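Local coordinates for glycosyl hydrolase, family 8 (Clostridium perfringens, PDB 3REN), which acts as an alpha-amylase, probably hydrolysing alpha-glucan chains, and is built on an (alpha/alpha)6-barrel like other members of glycoside hydrolase family 8, at residues Asp28-Lys32 with Asp33-Ser37; Gly66-Met69 with Leu70-Asn74; Ala75-Lys78 with Glu79-Asp82. One frame throughout, in Å; residues are numbered along the deposited sequence.

Interaction 1 of 3, residues Asp28-Lys32 with Asp33-Ser37; sequences DFIEK and DLSKS. With MG (magnesium ion), chain D; EDO (1,2-ethanediol), chain I; EDO (1,2-ethanediol), chain G.
F29 and I30 meet D33, L34 and S35 where helix 21-33 of the (alpha/alpha)6-barrel ends and the chain passes into the short strand 35-36. Backbone bonds close the last turn: D33 N donates to F29 O at 2.7 Å, and L34 N to I30 O at 3.2 Å. A water joins the two sides of the exit, donating to both K32 O and S35 O.

Apolar contact centres on the F29 ring. With its CG anti to the backbone N (chi1 170°), the ring leans toward the helix end, where CD1 lies 3.5 Å from D33 CB and CE2 lies 3.9 Å from L34 CG. Both approach the ring obliquely. L339 and L342 of helix 335-346 cover I30, and N338 of the same helix touches F29.

The metal is held by D33. Its OD2 is the protein ligand of a magnesium ion at 1.9 Å, and five waters complete an octahedral shell; the carboxylate plane is turned 37° from the F29 ring.

Polar side-chain contact is left to S35. Its OG lies 2.8 Å from I30 O, although its proton may instead go to an ethanediol, probably from the crystallisation liquor, whose O2 sits at a very short 2.5 Å from S35 OG.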
loop_
_atom_site.group_PDB
_atom_site.type_symbol
_atom_site.label_atom_id
_atom_site.label_comp_id
_atom_site.label_asym_id
_atom_site.label_seq_id
_atom_site.Cartn_x
_atom_site.Cartn_y
_atom_site.Cartn_z
ATOM N N ASP A 28 -6.878 16.305 -7.195
ATOM C CA ASP A 28 -8.086 16.815 -7.891
ATOM C C ASP A 28 -8.766 15.716 -8.711
ATOM O O ASP A 28 -9.991 15.627 -8.741
ATOM C CB ASP A 28 -7.781 17.987 -8.837
ATOM C CG ASP A 28 -7.562 19.341 -8.097
ATOM O OD1 ASP A 28 -7.762 19.437 -6.852
ATOM O OD2 ASP A 28 -7.126 20.306 -8.791
ATOM N N PHE A 29 -7.986 14.920 -9.419
ATOM C CA PHE A 29 -8.555 13.792 -10.189
ATOM C C PHE A 29 -9.220 12.777 -9.253
ATOM O O PHE A 29 -10.341 12.321 -9.527
ATOM C CB PHE A 29 -7.467 13.083 -11.007
ATOM C CG PHE A 29 -7.928 11.804 -11.628
ATOM C CD1 PHE A 29 -8.865 11.829 -12.667
ATOM C CD2 PHE A 29 -7.425 10.585 -11.180
ATOM C CE1 PHE A 29 -9.325 10.646 -13.244
ATOM C CE2 PHE A 29 -7.868 9.388 -11.766
ATOM C CZ PHE A 29 -8.845 9.420 -12.784
ATOM N N ILE A 30 -8.522 12.410 -8.180
ATOM C CA ILE A 30 -9.061 11.417 -7.233
ATOM C C ILE A 30 -10.317 11.959 -6.555
ATOM O O ILE A 30 -11.329 11.278 -6.478
ATOM C CB ILE A 30 -8.030 10.964 -6.130
ATOM C CG1 ILE A 30 -6.877 10.137 -6.719
ATOM C CG2 ILE A 30 -8.725 10.131 -5.035
ATOM C CD1 ILE A 30 -5.583 10.224 -5.885
ATOM N N GLU A 31 -10.291 13.218 -6.136
ATOM C CA GLU A 31 -11.472 13.790 -5.500
ATOM C C GLU A 31 -12.659 14.019 -6.436
ATOM O O GLU A 31 -13.791 13.652 -6.105
ATOM C CB GLU A 31 -11.110 15.091 -4.778
ATOM C CG GLU A 31 -12.292 15.759 -4.102
ATOM C CD GLU A 31 -11.962 17.165 -3.630
ATOM O OE1 GLU A 31 -11.160 17.866 -4.292
ATOM O OE2 GLU A 31 -12.500 17.550 -2.586
ATOM N N LYS A 32 -12.444 14.628 -7.589
ATOM C CA LYS A 32 -13.556 14.935 -8.490
ATOM C C LYS A 32 -13.964 13.782 -9.419
ATOM O O LYS A 32 -15.169 13.647 -9.790
ATOM C CB LYS A 32 -13.196 16.168 -9.323
ATOM C CG LYS A 32 -12.856 17.352 -8.432
ATOM C CD LYS A 32 -12.186 18.462 -9.262
ATOM C CE LYS A 32 -11.822 19.616 -8.370
ATOM N NZ LYS A 32 -11.372 20.713 -9.267
ATOM N N ASP A 33 -12.998 12.929 -9.776
ATOM C CA ASP A 33 -13.262 11.902 -10.796
ATOM C C ASP A 33 -13.264 10.470 -10.353
ATOM O O ASP A 33 -13.741 9.598 -11.098
ATOM C CB ASP A 33 -12.315 12.104 -11.946
ATOM C CG ASP A 33 -12.452 13.513 -12.540
ATOM O OD1 ASP A 33 -13.570 13.878 -13.006
ATOM O OD2 ASP A 33 -11.456 14.253 -12.503
ATOM N N LEU A 34 -12.776 10.213 -9.145
ATOM C CA LEU A 34 -12.722 8.864 -8.644
ATOM C C LEU A 34 -13.355 8.672 -7.259
ATOM O O LEU A 34 -13.055 7.688 -6.602
ATOM C CB LEU A 34 -11.259 8.429 -8.555
ATOM C CG LEU A 34 -10.561 7.561 -9.599
ATOM C CD1 LEU A 34 -9.244 7.017 -8.938
ATOM C CD2 LEU A 34 -11.368 6.422 -10.129
ATOM N N SER A 35 -14.262 9.572 -6.850
ATOM C CA SER A 35 -14.768 9.626 -5.488
ATOM C C SER A 35 -16.218 10.059 -5.527
ATOM O O SER A 35 -16.648 10.774 -6.462
ATOM C CB SER A 35 -14.030 10.722 -4.670
ATOM O OG SER A 35 -12.750 10.310 -4.214
ATOM N N LYS A 36 -16.967 9.678 -4.492
ATOM C CA LYS A 36 -18.277 10.239 -4.303
ATOM C C LYS A 36 -18.361 10.703 -2.864
ATOM O O LYS A 36 -18.055 9.957 -1.933
ATOM C CB LYS A 36 -19.359 9.221 -4.621
ATOM C CG LYS A 36 -20.766 9.822 -4.616
ATOM C CD LYS A 36 -21.765 8.753 -4.959
ATOM C CE LYS A 36 -23.050 9.367 -5.465
ATOM N NZ LYS A 36 -24.099 8.320 -5.399
ATOM N N SER A 37 -18.760 11.956 -2.699
ATOM C CA SER A 37 -18.901 12.567 -1.386
ATOM C C SER A 37 -19.720 11.668 -0.463
ATOM O O SER A 37 -20.844 11.253 -0.797
ATOM C CB SER A 37 -19.600 13.934 -1.512
ATOM O OG SER A 37 -19.645 14.526 -0.236
HETATM MG MG MG D . -10.937 15.821 -13.544
HETATM C C1 EDO I . -11.545 13.396 -1.321
HETATM O O1 EDO I . -11.732 13.092 0.065
HETATM C C2 EDO I . -10.802 12.245 -1.992
HETATM O O2 EDO I . -11.696 11.145 -2.111
HETATM C C1 EDO G . -20.181 13.153 -8.605
HETATM O O1 EDO G . -19.851 12.550 -7.345
HETATM C C2 EDO G . -18.912 13.698 -9.255
HETATM O O2 EDO G . -18.180 14.515 -8.330
HETATM O O HOH W 1 -16.244 11.162 -9.162
HETATM O O HOH W 2 -12.203 15.298 -15.130
HETATM O O HOH W 3 -9.291 14.917 -14.479
HETATM O O HOH W 4 -12.211 17.226 -12.694
HETATM O O HOH W 5 -9.826 16.607 -12.116
HETATM O O HOH W 6 -10.244 17.457 -14.567
#

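Interaction 2 of 3, residues Gly66-Met69 with Leu70-Asn74; sequences GLMM and LYSVN
Helix 62-74, one of the helices of the (alpha/alpha)6-barrel, carries this contact through its last turns, with M68 and Y71 touching one turn apart. Both methionines here are selenomethionines. M68 and Y71 lie side by side and point the same way, both with CG anti to the backbone N (chi1 -180° and 173°). The M68 chain then bends twice, bringing SE to 3.8 Å from Y71 CD2. Measured to the ring centroid, SE is 4.8 Å away and 57° off the ring normal, an oblique Met-aromatic contact. F27 and I30 of helix 21-33 pack against M68, while Y71 OH is hydrogen-bonded to E23 of that helix, which anchors the far end of the ring.

S72 lies a full turn beyond M68 and doubles the bond to its carbonyl. S72 N and S72 OG each stand 2.9 Å from M68 O, reaching it from opposite faces of the carbonyl plane, with the hydroxyl well above that plane. A buried serine hydroxyl thus spends its proton on its own helix and remains next to L80 and F81 of helix 78-89.

The other carbonyls take the usual main-chain bonds: L70 N to G66 O, Y71 N to L67 O at 3.0 Å, and V73 N to M69 O at 3.1 Å. L70 also lays its CG 3.5 Å from G66 O, and its side chain meets R118 and A122 of helix 113-130. The i to i+4 main-chain bonds are those of an alpha-helix, and a serine hydroxyl bonding back to the carbonyl four residues earlier is a familiar helical feature, found here in a helix of the (alpha/alpha)6-barrel.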
loop_
_atom_site.group_PDB
_atom_site.type_symbol
_atom_site.label_atom_id
_atom_site.label_comp_id
_atom_site.label_asym_id
_atom_site.label_seq_id
_atom_site.Cartn_x
_atom_site.Cartn_y
_atom_site.Cartn_z
ATOM N N GLY A 66 -7.768 3.474 3.544
ATOM C CA GLY A 66 -6.568 3.457 4.371
ATOM C C GLY A 66 -5.462 4.277 3.746
ATOM O O GLY A 66 -4.775 5.006 4.443
ATOM N N LEU A 67 -5.283 4.160 2.432
ATOM C CA LEU A 67 -4.288 4.965 1.716
ATOM C C LEU A 67 -4.552 6.461 1.847
ATOM O O LEU A 67 -3.642 7.242 2.085
ATOM C CB LEU A 67 -4.168 4.534 0.232
ATOM C CG LEU A 67 -3.487 3.150 0.006
ATOM C CD1 LEU A 67 -3.655 2.613 -1.461
ATOM C CD2 LEU A 67 -2.010 3.209 0.392
HETATM N N MSE A 68 -5.813 6.854 1.700
HETATM C CA MSE A 68 -6.198 8.258 1.740
HETATM C C MSE A 68 -6.032 8.814 3.170
HETATM O O MSE A 68 -5.620 9.950 3.341
HETATM C CB MSE A 68 -7.637 8.441 1.207
HETATM C CG MSE A 68 -8.131 9.903 1.200
HETATM SE SE MSE A 68 -6.915 11.169 0.264
HETATM C CE MSE A 68 -7.471 10.879 -1.568
HETATM N N MSE A 69 -6.356 8.005 4.175
HETATM C CA MSE A 69 -6.041 8.341 5.568
HETATM C C MSE A 69 -4.558 8.548 5.818
HETATM O O MSE A 69 -4.189 9.491 6.514
HETATM C CB MSE A 69 -6.575 7.268 6.519
HETATM C CG MSE A 69 -8.149 7.295 6.620
HETATM SE SE MSE A 69 -8.868 5.650 7.500
HETATM C CE MSE A 69 -8.244 5.948 9.301
ATOM N N LEU A 70 -3.702 7.675 5.267
ATOM C CA LEU A 70 -2.263 7.916 5.415
ATOM C C LEU A 70 -1.804 9.239 4.793
ATOM O O LEU A 70 -0.998 9.999 5.400
ATOM C CB LEU A 70 -1.440 6.777 4.838
ATOM C CG LEU A 70 -1.479 5.475 5.628
ATOM C CD1 LEU A 70 -0.754 4.385 4.801
ATOM C CD2 LEU A 70 -0.710 5.716 6.936
ATOM N N TYR A 71 -2.292 9.493 3.576
ATOM C CA TYR A 71 -2.037 10.755 2.913
ATOM C C TYR A 71 -2.496 11.944 3.766
ATOM O O TYR A 71 -1.776 12.942 3.884
ATOM C CB TYR A 71 -2.790 10.804 1.579
ATOM C CG TYR A 71 -2.719 12.155 0.905
ATOM C CD1 TYR A 71 -1.582 12.534 0.198
ATOM C CD2 TYR A 71 -3.758 13.051 1.013
ATOM C CE1 TYR A 71 -1.501 13.784 -0.412
ATOM C CE2 TYR A 71 -3.701 14.299 0.413
ATOM C CZ TYR A 71 -2.567 14.659 -0.293
ATOM O OH TYR A 71 -2.499 15.875 -0.934
ATOM N N SER A 72 -3.718 11.869 4.295
ATOM C CA SER A 72 -4.283 12.965 5.138
ATOM C C SER A 72 -3.444 13.291 6.364
ATOM O O SER A 72 -3.225 14.461 6.651
ATOM C CB SER A 72 -5.685 12.615 5.612
ATOM O OG SER A 72 -6.518 12.484 4.494
ATOM N N VAL A 73 -2.973 12.302 7.098
ATOM C CA VAL A 73 -2.140 12.541 8.255
ATOM C C VAL A 73 -0.785 13.123 7.871
ATOM O O VAL A 73 -0.313 14.001 8.487
ATOM C CB VAL A 73 -2.075 11.366 9.283
ATOM C CG1 VAL A 73 -1.467 10.185 8.715
ATOM C CG2 VAL A 73 -1.444 11.806 10.575
ATOM N N ASN A 74 -0.217 12.627 6.799
ATOM C CA ASN A 74 1.013 13.213 6.257
ATOM C C ASN A 74 0.789 14.651 5.814
ATOM O O ASN A 74 1.697 15.479 5.911
ATOM C CB ASN A 74 1.516 12.394 5.059
ATOM C CG ASN A 74 2.029 11.041 5.475
ATOM O OD1 ASN A 74 2.268 10.822 6.652
ATOM N ND2 ASN A 74 2.198 10.124 4.521
#

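Interaction 3 of 3, residues Ala75-Lys78 with Glu79-Asp82; sequences ANNK and ELFD. With EDO (1,2-ethanediol), chain F.
The N77 amide crosses the L80 side chain at about a right angle, with N77 CG 3.5 Å from L80 CB and L80 N above the amide plane; N77 is the N-cap of helix 78-89, in the turn that follows helix 62-74. The other flat group, the F81 ring, has D82 OD1 at its edge, in the ring plane, and makes edge-to-face pairs with W130 and Y135; A122 and A126 of helix 113-130 also touch it.

With its CG anti to the backbone N (chi1 -170°), N77 swings OD1 over the start of the helix, where it accepts from L80 N at 3.1 Å. The bond is fairly straight at the hydrogen, yet L80 N stands 55° out of the amide plane, so no lone pair is aimed at it. The main-chain carbonyl of the same residue takes the next donor, F81 N, at 2.9 Å. Two successive N-H groups of the first turn are therefore satisfied by one residue. The amide's other end, ND2, donates to O1 of an ethanediol at 3.0 Å.

Just before the cap, N76 has positive phi and closes helix 62-74 as a Schellman motif; its OD1 is hydrogen-bonded to W130.

K78 and D82 sit one turn apart along the new helix, and their side chains cross at a slant to form a salt bridge. D82 N also donates to K78 O at 2.9 Å. The ammonium donates to Y135 OH as well, which gives it a second partner. The K78 chain runs out extended and turns at its last torsion (chi4 -70°), which places NZ 2.8 Å from D82 OD2, on the syn lone pair of that oxygen.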
loop_
_atom_site.group_PDB
_atom_site.type_symbol
_atom_site.label_atom_id
_atom_site.label_comp_id
_atom_site.label_asym_id
_atom_site.label_seq_id
_atom_site.Cartn_x
_atom_site.Cartn_y
_atom_site.Cartn_z
ATOM N N ALA A 75 -0.406 14.942 5.306
ATOM C CA ALA A 75 -0.694 16.295 4.847
ATOM C C ALA A 75 -1.119 17.207 5.991
ATOM O O ALA A 75 -1.351 18.389 5.756
ATOM C CB ALA A 75 -1.755 16.303 3.729
ATOM N N ASN A 76 -1.206 16.674 7.220
ATOM C CA ASN A 76 -1.721 17.418 8.364
ATOM C C ASN A 76 -3.091 18.001 8.039
ATOM O O ASN A 76 -3.350 19.189 8.233
ATOM C CB ASN A 76 -0.734 18.533 8.825
ATOM C CG ASN A 76 -0.969 18.969 10.280
ATOM O OD1 ASN A 76 -1.945 18.565 10.914
ATOM N ND2 ASN A 76 -0.066 19.790 10.807
ATOM N N ASN A 77 -3.958 17.163 7.497
ATOM C CA ASN A 77 -5.300 17.570 7.131
ATOM C C ASN A 77 -6.347 16.745 7.906
ATOM O O ASN A 77 -6.829 15.686 7.452
ATOM C CB ASN A 77 -5.499 17.483 5.610
ATOM C CG ASN A 77 -6.809 18.119 5.154
ATOM O OD1 ASN A 77 -7.780 18.228 5.911
ATOM N ND2 ASN A 77 -6.840 18.541 3.909
ATOM N N LYS A 78 -6.694 17.262 9.081
ATOM C CA LYS A 78 -7.476 16.535 10.056
ATOM C C LYS A 78 -8.882 16.365 9.535
ATOM O O LYS A 78 -9.469 15.292 9.618
ATOM C CB LYS A 78 -7.446 17.232 11.442
ATOM C CG LYS A 78 -7.996 16.302 12.540
ATOM C CD LYS A 78 -8.123 16.930 13.935
ATOM C CE LYS A 78 -8.568 15.855 14.952
ATOM N NZ LYS A 78 -10.012 15.422 14.721
ATOM N N GLU A 79 -9.420 17.419 8.945
ATOM C CA GLU A 79 -10.736 17.325 8.286
ATOM C C GLU A 79 -10.897 16.207 7.226
ATOM O O GLU A 79 -11.883 15.484 7.228
ATOM C CB GLU A 79 -11.071 18.656 7.646
ATOM C CG GLU A 79 -12.504 18.815 7.301
ATOM C CD GLU A 79 -12.838 20.253 6.897
ATOM O OE1 GLU A 79 -13.236 20.443 5.716
ATOM O OE2 GLU A 79 -12.687 21.173 7.756
ATOM N N LEU A 80 -9.937 16.104 6.312
ATOM C CA LEU A 80 -9.976 15.108 5.295
ATOM C C LEU A 80 -9.786 13.739 5.934
ATOM O O LEU A 80 -10.451 12.770 5.533
ATOM C CB LEU A 80 -8.897 15.412 4.245
ATOM C CG LEU A 80 -8.581 14.433 3.127
ATOM C CD1 LEU A 80 -9.809 14.255 2.243
ATOM C CD2 LEU A 80 -7.368 14.944 2.332
ATOM N N PHE A 81 -8.888 13.660 6.925
ATOM C CA PHE A 81 -8.665 12.411 7.623
ATOM C C PHE A 81 -9.971 11.884 8.194
ATOM O O PHE A 81 -10.364 10.717 7.919
ATOM C CB PHE A 81 -7.593 12.540 8.717
ATOM C CG PHE A 81 -7.261 11.223 9.402
ATOM C CD1 PHE A 81 -6.105 10.504 9.053
ATOM C CD2 PHE A 81 -8.091 10.706 10.415
ATOM C CE1 PHE A 81 -5.784 9.276 9.671
ATOM C CE2 PHE A 81 -7.782 9.461 11.040
ATOM C CZ PHE A 81 -6.630 8.753 10.669
ATOM N N ASP A 82 -10.668 12.749 8.936
ATOM C CA ASP A 82 -11.928 12.380 9.586
ATOM C C ASP A 82 -13.002 11.992 8.613
ATOM O O ASP A 82 -13.849 11.122 8.915
ATOM C CB ASP A 82 -12.416 13.496 10.529
ATOM C CG ASP A 82 -11.591 13.545 11.847
ATOM O OD1 ASP A 82 -10.999 12.526 12.267
ATOM O OD2 ASP A 82 -11.495 14.612 12.465
HETATM C C1 EDO F . -4.595 17.760 0.920
HETATM O O1 EDO F . -4.424 18.551 2.116
HETATM C C2 EDO F . -5.682 18.267 -0.045
HETATM O O2 EDO F . -5.278 19.469 -0.724
#

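In the fold
The three contacts follow one another along the chain and lie on three successive helices of the (alpha/alpha)6-barrel, of which helix 62-74 packs against the other two. Interactions 2 and 3 are the closest pair by centres (8 Å, against 15 and 16 Å): S72 O lies 2.9 Å from N77 N, a probable hydrogen bond across the turn, and S72 OG lies 3.2 Å from L80 CG. F81 CD1 also packs 3.3 Å from M69 O. Interaction 1 reaches interaction 2 through I30 CG2 and M68 CE, 3.8 Å apart, but does not touch interaction 3, whose nearest atoms are about 6 Å away. The magnesium ion belongs to interaction 1; the side chain of M68 in interaction 2 is about 13 Å from that ion.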